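Local coordinates for protein BtGH115A (Bacteroides thetaiotaomicron, PDB 5BY3) that removes 4-O-methyl-glucuronic acid from decorated arabinogalactans, acting as a family GH115 alpha-glucuronidase, at residues G261-V266 against Q274-R279; L413-M418 against D455-E460; Y575-R580 against A635-D640. All coordinates share one frame; numbering follows the deposited sequence.

Interaction 1 of 3, residues G261-V266 against Q274-R279; sequences GAYDYV and QFWEDR
The ring of Tyr-265 and the six-membered ring of Trp-276 are tilted by only 23°, yet the offset, with centroids 5.3 Å apart, leaves little of one ring over the other. With Tyr-263 and Phe-275 they form an aromatic cluster between the start of helix 265-283, which comes between barrel strands 238-239 and 290-291 in the sequence, and a point about three turns further on. The touching is done by a corner: CE1 of Tyr-265 approaches CZ3 of Trp-276 at 3.5 Å. On the pyrrole side of the indole, OH of Tyr-263 lies near the ring plane, at the edge, 4.3 Å from NE1. That same NE1 of Trp-276 also sits in plane at the edge of the Phe-275 ring. Trp-255, from helix 251-258, extends the cluster through edge-to-face pairs with Tyr-263 and Phe-275.

The chain enters the helix through an inverse gamma turn centred on Tyr-263. Asp-264 follows as the N-cap, its short carboxylate accepting a hydrogen bond at OD1 from the backbone N-H of Asn-267. Tyrosine suits position 265 because its ring can lie against tryptophan while its hydroxyl serves a polar partner, Asp-321. Trp-276 turns its CG beside the backbone N (chi1 -68°), which carries the long indole back toward the helix start. Phenylalanine fills its buried place with a purely apolar ring, whose CE2 lies 4.4 Å from CE1 of Tyr-263.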
loop_
_atom_site.group_PDB
_atom_site.type_symbol
_atom_site.label_atom_id
_atom_site.label_comp_id
_atom_site.label_asym_id
_atom_site.label_seq_id
_atom_site.Cartn_x
_atom_site.Cartn_y
_atom_site.Cartn_z
ATOM N N GLY A 261 -6.396 13.273 -33.395
ATOM C CA GLY A 261 -5.444 12.400 -34.075
ATOM C C GLY A 261 -4.750 11.501 -33.092
ATOM O O GLY A 261 -5.235 11.286 -31.983
ATOM N N ALA A 262 -3.624 10.945 -33.494
ATOM C CA ALA A 262 -2.915 10.005 -32.629
ATOM C C ALA A 262 -2.189 10.696 -31.434
ATOM O O ALA A 262 -1.683 11.818 -31.576
ATOM C CB ALA A 262 -1.964 9.129 -33.454
ATOM N N TYR A 263 -2.167 10.010 -30.277
ATOM C CA TYR A 263 -1.392 10.388 -29.081
ATOM C C TYR A 263 0.049 9.964 -29.276
ATOM O O TYR A 263 0.539 8.969 -28.703
ATOM C CB TYR A 263 -1.997 9.759 -27.833
ATOM C CG TYR A 263 -1.363 10.144 -26.513
ATOM C CD1 TYR A 263 -1.520 11.425 -25.982
ATOM C CD2 TYR A 263 -0.639 9.199 -25.758
ATOM C CE1 TYR A 263 -0.963 11.766 -24.741
ATOM C CE2 TYR A 263 -0.067 9.526 -24.531
ATOM C CZ TYR A 263 -0.232 10.815 -24.025
ATOM O OH TYR A 263 0.319 11.155 -22.808
ATOM N N ASP A 264 0.730 10.756 -30.095
ATOM C CA ASP A 264 1.996 10.391 -30.694
ATOM C C ASP A 264 2.770 11.690 -30.867
ATOM O O ASP A 264 2.309 12.616 -31.580
ATOM C CB ASP A 264 1.732 9.732 -32.071
ATOM C CG ASP A 264 3.001 9.307 -32.771
ATOM O OD1 ASP A 264 3.675 10.157 -33.381
ATOM O OD2 ASP A 264 3.334 8.118 -32.697
ATOM N N TYR A 265 3.931 11.772 -30.216
ATOM C CA TYR A 265 4.665 13.028 -30.240
ATOM C C TYR A 265 5.559 13.125 -31.472
ATOM O O TYR A 265 5.783 14.221 -31.994
ATOM C CB TYR A 265 5.452 13.248 -28.943
ATOM C CG TYR A 265 5.538 14.695 -28.505
ATOM C CD1 TYR A 265 4.420 15.341 -27.985
ATOM C CD2 TYR A 265 6.749 15.420 -28.589
ATOM C CE1 TYR A 265 4.478 16.663 -27.570
ATOM C CE2 TYR A 265 6.829 16.741 -28.154
ATOM C CZ TYR A 265 5.687 17.354 -27.644
ATOM O OH TYR A 265 5.684 18.659 -27.221
ATOM N N VAL A 266 6.035 11.974 -31.951
ATOM C CA VAL A 266 6.870 11.923 -33.162
ATOM C C VAL A 266 6.116 12.450 -34.399
ATOM O O VAL A 266 6.716 13.139 -35.205
ATOM C CB VAL A 266 7.541 10.529 -33.377
ATOM C CG1 VAL A 266 8.395 10.479 -34.646
ATOM C CG2 VAL A 266 8.418 10.173 -32.181
ATOM N N GLN A 274 -0.884 20.978 -27.491
ATOM C CA GLN A 274 -2.098 21.767 -27.263
ATOM C C GLN A 274 -2.924 21.188 -26.123
ATOM O O GLN A 274 -3.232 21.880 -25.173
ATOM C CB GLN A 274 -2.958 21.807 -28.531
ATOM C CG GLN A 274 -2.405 22.658 -29.679
ATOM C CD GLN A 274 -3.361 22.785 -30.874
ATOM O OE1 GLN A 274 -4.157 21.881 -31.155
ATOM N NE2 GLN A 274 -3.287 23.916 -31.576
ATOM N N PHE A 275 -3.293 19.915 -26.269
ATOM C CA PHE A 275 -3.935 19.064 -25.260
ATOM C C PHE A 275 -3.405 19.329 -23.835
ATOM O O PHE A 275 -4.153 19.757 -22.966
ATOM C CB PHE A 275 -3.720 17.593 -25.701
ATOM C CG PHE A 275 -4.167 16.566 -24.711
ATOM C CD1 PHE A 275 -5.527 16.280 -24.536
ATOM C CD2 PHE A 275 -3.235 15.848 -23.969
ATOM C CE1 PHE A 275 -5.941 15.314 -23.630
ATOM C CE2 PHE A 275 -3.646 14.885 -23.060
ATOM C CZ PHE A 275 -5.000 14.622 -22.894
ATOM N N TRP A 276 -2.110 19.100 -23.617
ATOM C CA TRP A 276 -1.428 19.404 -22.347
ATOM C C TRP A 276 -1.624 20.863 -21.904
ATOM O O TRP A 276 -2.049 21.112 -20.762
ATOM C CB TRP A 276 0.064 19.115 -22.484
ATOM C CG TRP A 276 0.435 17.708 -22.641
ATOM C CD1 TRP A 276 -0.292 16.616 -22.242
ATOM C CD2 TRP A 276 1.642 17.199 -23.184
ATOM N NE1 TRP A 276 0.368 15.467 -22.540
ATOM C CE2 TRP A 276 1.575 15.782 -23.094
ATOM C CE3 TRP A 276 2.774 17.785 -23.749
ATOM C CZ2 TRP A 276 2.604 14.941 -23.544
ATOM C CZ3 TRP A 276 3.811 16.952 -24.184
ATOM C CH2 TRP A 276 3.712 15.536 -24.082
ATOM N N GLU A 277 -1.362 21.798 -22.832
ATOM C CA GLU A 277 -1.385 23.248 -22.588
ATOM C C GLU A 277 -2.674 23.762 -21.988
ATOM O O GLU A 277 -2.648 24.528 -21.020
ATOM C CB GLU A 277 -1.079 24.021 -23.873
ATOM C CG GLU A 277 -1.311 25.530 -23.782
ATOM C CD GLU A 277 -1.053 26.241 -25.095
ATOM O OE1 GLU A 277 -0.035 26.983 -25.185
ATOM O OE2 GLU A 277 -1.866 26.037 -26.029
ATOM N N ASP A 278 -3.801 23.357 -22.556
ATOM C CA ASP A 278 -5.084 23.865 -22.092
ATOM C C ASP A 278 -5.245 23.601 -20.607
ATOM O O ASP A 278 -5.780 24.433 -19.874
ATOM C CB ASP A 278 -6.215 23.221 -22.880
ATOM C CG ASP A 278 -6.180 23.572 -24.366
ATOM O OD1 ASP A 278 -5.389 24.473 -24.737
ATOM O OD2 ASP A 278 -6.967 22.954 -25.145
ATOM N N ARG A 279 -4.734 22.437 -20.187
ATOM C CA ARG A 279 -4.833 21.927 -18.828
ATOM C C ARG A 279 -3.909 22.672 -17.867
ATOM O O ARG A 279 -4.358 23.131 -16.837
ATOM C CB ARG A 279 -4.544 20.415 -18.819
ATOM C CG ARG A 279 -4.273 19.786 -17.462
ATOM C CD ARG A 279 -5.460 19.848 -16.493
ATOM N NE ARG A 279 -6.756 19.664 -17.134
ATOM C CZ ARG A 279 -7.250 18.492 -17.491
ATOM N NH1 ARG A 279 -6.561 17.370 -17.275
ATOM N NH2 ARG A 279 -8.431 18.432 -18.061
#

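Interaction 2 of 3, residues L413-M418 against D455-E460; sequences LIYQQM and DKVSSE
Tyr-415 and Ser-458 meet through their hydroxyls, with OH of Tyr-415 only 2.6 Å from OG of Ser-458, a short hydrogen bond in which either could be the donor. OG lies at the edge of the phenol and in its plane. Tyr-415 reaches this far because CG is anti to the backbone N (chi1 180°), which directs the ring from helix 411-423 across to helix 454-459.

The apolar share is small: CG1 of Val-457 rests 4.2 Å from CE1 of Tyr-415, the two side chains running antiparallel where they pass. Met-450 of helix 441-452 also packs on the tyrosine.

Within 455-460, O of Asp-455, which already accepts the backbone N-H of Ser-459, also takes that residue's hydroxyl (OG to O 2.7 Å), the donor standing 41° above the carbonyl plane. Lys-456 NZ meets the syn lone pair of Glu-460 OE2 in a salt bridge at 3.1 Å.

Helix 411-423 links neighbouring parallel strands 388-393 and 429-433 in a beta-alpha-beta crossover of the TIM barrel, with Ile-414 and Met-418 facing strand 388-393. Serine suits position 458 because its small hydroxyl can serve two partners: Lys-419 NZ also bonds OG, and its charge probably polarises that oxygen and the short bond to tyrosine.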
loop_
_atom_site.group_PDB
_atom_site.type_symbol
_atom_site.label_atom_id
_atom_site.label_comp_id
_atom_site.label_asym_id
_atom_site.label_seq_id
_atom_site.Cartn_x
_atom_site.Cartn_y
_atom_site.Cartn_z
ATOM N N LEU A 413 5.776 -7.368 5.003
ATOM C CA LEU A 413 6.445 -7.236 3.722
ATOM C C LEU A 413 6.408 -5.756 3.331
ATOM O O LEU A 413 7.420 -5.203 2.845
ATOM C CB LEU A 413 5.840 -8.170 2.663
ATOM C CG LEU A 413 6.100 -7.848 1.170
ATOM C CD1 LEU A 413 7.558 -8.131 0.774
ATOM C CD2 LEU A 413 5.110 -8.579 0.269
ATOM N N ILE A 414 5.261 -5.123 3.563
ATOM C CA ILE A 414 5.156 -3.720 3.351
ATOM C C ILE A 414 6.256 -3.092 4.210
ATOM O O ILE A 414 7.114 -2.377 3.664
ATOM C CB ILE A 414 3.745 -3.182 3.664
ATOM C CG1 ILE A 414 2.726 -3.790 2.701
ATOM C CG2 ILE A 414 3.673 -1.636 3.629
ATOM C CD1 ILE A 414 1.315 -3.567 3.224
ATOM N N TYR A 415 6.251 -3.386 5.519
ATOM C CA TYR A 415 7.260 -2.853 6.424
ATOM C C TYR A 415 8.671 -2.999 5.885
ATOM O O TYR A 415 9.359 -1.978 5.724
ATOM C CB TYR A 415 7.231 -3.481 7.801
ATOM C CG TYR A 415 8.305 -2.886 8.685
ATOM C CD1 TYR A 415 8.227 -1.562 9.084
ATOM C CD2 TYR A 415 9.434 -3.631 9.084
ATOM C CE1 TYR A 415 9.232 -0.971 9.848
ATOM C CE2 TYR A 415 10.445 -3.060 9.890
ATOM C CZ TYR A 415 10.324 -1.725 10.262
ATOM O OH TYR A 415 11.266 -1.109 11.048
ATOM N N GLN A 416 9.101 -4.243 5.607
ATOM C CA GLN A 416 10.498 -4.446 5.275
ATOM C C GLN A 416 10.942 -3.795 3.961
ATOM O O GLN A 416 12.086 -3.354 3.856
ATOM C CB GLN A 416 10.951 -5.899 5.422
ATOM C CG GLN A 416 10.958 -6.757 4.162
ATOM C CD GLN A 416 12.171 -6.604 3.240
ATOM O OE1 GLN A 416 13.321 -6.431 3.654
ATOM N NE2 GLN A 416 11.898 -6.706 1.964
ATOM N N GLN A 417 10.053 -3.745 2.981
ATOM C CA GLN A 417 10.363 -3.124 1.732
ATOM C C GLN A 417 10.446 -1.616 1.877
ATOM O O GLN A 417 11.372 -1.006 1.335
ATOM C CB GLN A 417 9.367 -3.526 0.645
ATOM C CG GLN A 417 9.611 -4.922 0.051
ATOM C CD GLN A 417 10.913 -4.989 -0.748
ATOM O OE1 GLN A 417 11.824 -5.776 -0.426
ATOM N NE2 GLN A 417 11.018 -4.137 -1.791
HETATM N N MSE A 418 9.513 -1.032 2.629
HETATM C CA MSE A 418 9.373 0.426 2.691
HETATM C C MSE A 418 10.381 1.020 3.642
HETATM O O MSE A 418 10.860 2.126 3.412
HETATM C CB MSE A 418 7.960 0.931 3.058
HETATM C CG MSE A 418 6.904 0.572 2.037
HETATM SE SE MSE A 418 7.307 1.201 0.221
HETATM C CE MSE A 418 7.333 3.129 0.635
ATOM N N ASP A 455 10.412 6.434 12.514
ATOM C CA ASP A 455 11.047 6.037 13.784
ATOM C C ASP A 455 10.030 5.419 14.731
ATOM O O ASP A 455 10.322 4.398 15.362
ATOM C CB ASP A 455 11.808 7.192 14.495
ATOM C CG ASP A 455 12.904 7.866 13.617
ATOM O OD1 ASP A 455 13.683 7.194 12.883
ATOM O OD2 ASP A 455 12.980 9.114 13.684
ATOM N N LYS A 456 8.836 6.013 14.813
ATOM C CA LYS A 456 7.818 5.515 15.706
ATOM C C LYS A 456 7.434 4.097 15.296
ATOM O O LYS A 456 7.572 3.175 16.096
ATOM C CB LYS A 456 6.620 6.435 15.762
ATOM C CG LYS A 456 5.643 6.100 16.895
ATOM C CD LYS A 456 4.527 7.141 16.980
ATOM C CE LYS A 456 3.556 6.851 18.122
ATOM N NZ LYS A 456 2.578 5.795 17.748
ATOM N N VAL A 457 7.044 3.913 14.039
ATOM C CA VAL A 457 6.723 2.594 13.509
ATOM C C VAL A 457 7.913 1.647 13.718
ATOM O O VAL A 457 7.719 0.533 14.227
ATOM C CB VAL A 457 6.282 2.666 12.022
ATOM C CG1 VAL A 457 6.091 1.273 11.421
ATOM C CG2 VAL A 457 5.021 3.516 11.865
ATOM N N SER A 458 9.131 2.072 13.352
ATOM C CA SER A 458 10.318 1.218 13.633
ATOM C C SER A 458 10.566 0.803 15.114
ATOM O O SER A 458 10.984 -0.307 15.339
ATOM C CB SER A 458 11.590 1.776 13.004
ATOM O OG SER A 458 11.655 1.400 11.649
ATOM N N SER A 459 10.305 1.680 16.089
ATOM C CA SER A 459 10.572 1.369 17.512
ATOM C C SER A 459 9.620 0.313 18.030
ATOM O O SER A 459 10.033 -0.567 18.785
ATOM C CB SER A 459 10.480 2.600 18.441
ATOM O OG SER A 459 11.075 3.744 17.869
ATOM N N GLU A 460 8.347 0.435 17.656
ATOM C CA GLU A 460 7.348 -0.591 17.936
ATOM C C GLU A 460 7.527 -1.768 16.967
ATOM O O GLU A 460 7.998 -1.635 15.822
ATOM C CB GLU A 460 5.927 -0.029 17.744
ATOM C CG GLU A 460 5.576 1.239 18.507
ATOM C CD GLU A 460 4.516 2.118 17.809
ATOM O OE1 GLU A 460 3.905 1.720 16.764
ATOM O OE2 GLU A 460 4.299 3.247 18.321
#

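Interaction 3 of 3, residues Y575-R580 against A635-D640; sequences YAQLAR and APMTAD
Gln-577 and Met-637, a selenomethionine, bring their side chains together at an oblique angle. The glutamine is stretched out: CG stands anti to the backbone N (chi1 169°) and the chain stays extended beyond it, which carries the amide across to 635-640 although CB itself does not point there. Met-637 does the reverse, folding at chi2 and again at chi3 (72°). This double bend lays its methyl alongside the glutamine, with CE 3.5 Å from NE2 and 3.7 Å from CG of Gln-577. The meeting is by van der Waals contact. Both amide atoms of Gln-577 are hydrogen-bonded outside the two segments, OE1 accepting from the backbone N of Leu-519.

Leu-578 leaves its backbone pointing away from 635-640, yet the CD2 branch returns within 4.4 Å of SE of Met-637. An unbranched, flexible chain with a polarisable selenium (sulfur in methionine itself) suits this place, since it can mould itself to an amide and a branched aliphatic at once, and to Ile-526 as well.

Nearby, Arg-580 pairs by its backbone with Ala-633 and by its guanidinium with Asp-518. The whole is an irregular linker laid over the antiparallel pair of helices 523-543 and 552-580, on its way from helix 587-603 to strand 646-647 of a beta-rich C-terminal region.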
loop_
_atom_site.group_PDB
_atom_site.type_symbol
_atom_site.label_atom_id
_atom_site.label_comp_id
_atom_site.label_asym_id
_atom_site.label_seq_id
_atom_site.Cartn_x
_atom_site.Cartn_y
_atom_site.Cartn_z
ATOM N N TYR A 575 -11.795 -27.670 -1.525
ATOM C CA TYR A 575 -12.764 -28.781 -1.620
ATOM C C TYR A 575 -12.918 -29.203 -3.074
ATOM O O TYR A 575 -12.999 -30.378 -3.370
ATOM C CB TYR A 575 -14.148 -28.416 -1.092
ATOM C CG TYR A 575 -14.294 -28.136 0.403
ATOM C CD1 TYR A 575 -13.545 -28.833 1.357
ATOM C CD2 TYR A 575 -15.267 -27.210 0.855
ATOM C CE1 TYR A 575 -13.692 -28.570 2.713
ATOM C CE2 TYR A 575 -15.443 -26.949 2.210
ATOM C CZ TYR A 575 -14.660 -27.630 3.142
ATOM O OH TYR A 575 -14.840 -27.355 4.491
ATOM N N ALA A 576 -12.946 -28.218 -3.976
ATOM C CA ALA A 576 -12.972 -28.465 -5.409
ATOM C C ALA A 576 -11.804 -29.352 -5.862
ATOM O O ALA A 576 -11.997 -30.266 -6.708
ATOM C CB ALA A 576 -12.971 -27.147 -6.164
ATOM N N GLN A 577 -10.610 -29.094 -5.299
ATOM C CA GLN A 577 -9.425 -29.880 -5.655
ATOM C C GLN A 577 -9.544 -31.315 -5.115
ATOM O O GLN A 577 -9.226 -32.281 -5.828
ATOM C CB GLN A 577 -8.132 -29.210 -5.195
ATOM C CG GLN A 577 -6.899 -30.100 -5.311
ATOM C CD GLN A 577 -5.600 -29.332 -5.326
ATOM O OE1 GLN A 577 -5.580 -28.114 -5.499
ATOM N NE2 GLN A 577 -4.503 -30.042 -5.161
ATOM N N LEU A 578 -10.000 -31.442 -3.863
ATOM C CA LEU A 578 -10.268 -32.756 -3.258
ATOM C C LEU A 578 -11.372 -33.493 -4.011
ATOM O O LEU A 578 -11.243 -34.693 -4.210
ATOM C CB LEU A 578 -10.609 -32.646 -1.784
ATOM C CG LEU A 578 -9.552 -32.086 -0.836
ATOM C CD1 LEU A 578 -10.222 -31.790 0.483
ATOM C CD2 LEU A 578 -8.344 -32.995 -0.677
ATOM N N ALA A 579 -12.387 -32.757 -4.484
ATOM C CA ALA A 579 -13.504 -33.309 -5.257
ATOM C C ALA A 579 -13.136 -33.878 -6.631
ATOM O O ALA A 579 -13.618 -34.952 -6.984
ATOM C CB ALA A 579 -14.622 -32.281 -5.392
ATOM N N ARG A 580 -12.321 -33.147 -7.402
ATOM C CA ARG A 580 -11.715 -33.640 -8.655
ATOM C C ARG A 580 -11.057 -34.995 -8.487
ATOM O O ARG A 580 -11.079 -35.799 -9.409
ATOM C CB ARG A 580 -10.641 -32.658 -9.194
ATOM C CG ARG A 580 -11.193 -31.423 -9.906
ATOM C CD ARG A 580 -10.120 -30.685 -10.709
ATOM N NE ARG A 580 -9.085 -30.051 -9.869
ATOM C CZ ARG A 580 -9.190 -28.846 -9.316
ATOM N NH1 ARG A 580 -10.293 -28.101 -9.472
ATOM N NH2 ARG A 580 -8.198 -28.384 -8.580
ATOM N N ALA A 635 -4.493 -36.726 -13.559
ATOM C CA ALA A 635 -3.333 -37.021 -12.718
ATOM C C ALA A 635 -3.712 -37.374 -11.256
ATOM O O ALA A 635 -4.824 -37.082 -10.829
ATOM C CB ALA A 635 -2.376 -35.844 -12.755
ATOM N N PRO A 636 -2.791 -38.011 -10.495
ATOM C CA PRO A 636 -2.997 -38.120 -9.039
ATOM C C PRO A 636 -2.641 -36.827 -8.285
ATOM O O PRO A 636 -2.255 -35.850 -8.903
ATOM C CB PRO A 636 -2.045 -39.252 -8.628
ATOM C CG PRO A 636 -0.989 -39.284 -9.676
ATOM C CD PRO A 636 -1.612 -38.781 -10.948
HETATM N N MSE A 637 -2.760 -36.842 -6.945
HETATM C CA MSE A 637 -2.466 -35.733 -6.026
HETATM C C MSE A 637 -0.999 -35.713 -5.817
HETATM O O MSE A 637 -0.348 -36.755 -5.863
HETATM C CB MSE A 637 -3.063 -35.895 -4.621
HETATM C CG MSE A 637 -4.564 -36.151 -4.662
HETATM SE SE MSE A 637 -5.585 -35.067 -3.386
HETATM C CE MSE A 637 -5.372 -33.344 -4.320
ATOM N N THR A 638 -0.459 -34.522 -5.581
ATOM C CA THR A 638 0.916 -34.389 -5.098
ATOM C C THR A 638 1.028 -35.259 -3.861
ATOM O O THR A 638 0.154 -35.247 -3.011
ATOM C CB THR A 638 1.261 -32.911 -4.793
ATOM O OG1 THR A 638 1.180 -32.174 -6.016
ATOM C CG2 THR A 638 2.663 -32.765 -4.186
ATOM N N ALA A 639 2.087 -36.053 -3.827
ATOM C CA ALA A 639 2.431 -36.899 -2.701
ATOM C C ALA A 639 3.156 -36.052 -1.681
ATOM O O ALA A 639 3.892 -35.123 -2.039
ATOM C CB ALA A 639 3.316 -38.042 -3.161
ATOM N N ASP A 640 2.922 -36.378 -0.413
ATOM C CA ASP A 640 3.613 -35.774 0.714
ATOM C C ASP A 640 5.058 -36.228 0.626
ATOM O O ASP A 640 5.340 -37.384 0.310
ATOM C CB ASP A 640 2.958 -36.278 2.002
ATOM C CG ASP A 640 2.868 -35.224 3.078
ATOM O OD1 ASP A 640 2.474 -34.064 2.799
ATOM O OD2 ASP A 640 3.177 -35.572 4.232
#

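In the fold
The three contacts follow one another along the chain, each closing before the next opens, and none touches another. Interaction 2 lies closest to the centre of the molecule, about 13 Å from it, among helices that surround the eight-stranded parallel barrel. Interaction 1, in the same family GH115 range, sits on helices inserted between barrel strands 238-239 and 290-291, its centre about 32 Å from that of the chain and about 42 Å from that of interaction 2. Interaction 3 is about 39 Å from interaction 2 and about 55 Å from interaction 1, centre to centre. Aromatic packing thus serves the helical insertion, a hydroxyl pair joins helices outside the barrel, and a selenomethionine lays the C-terminal connection on the helical region.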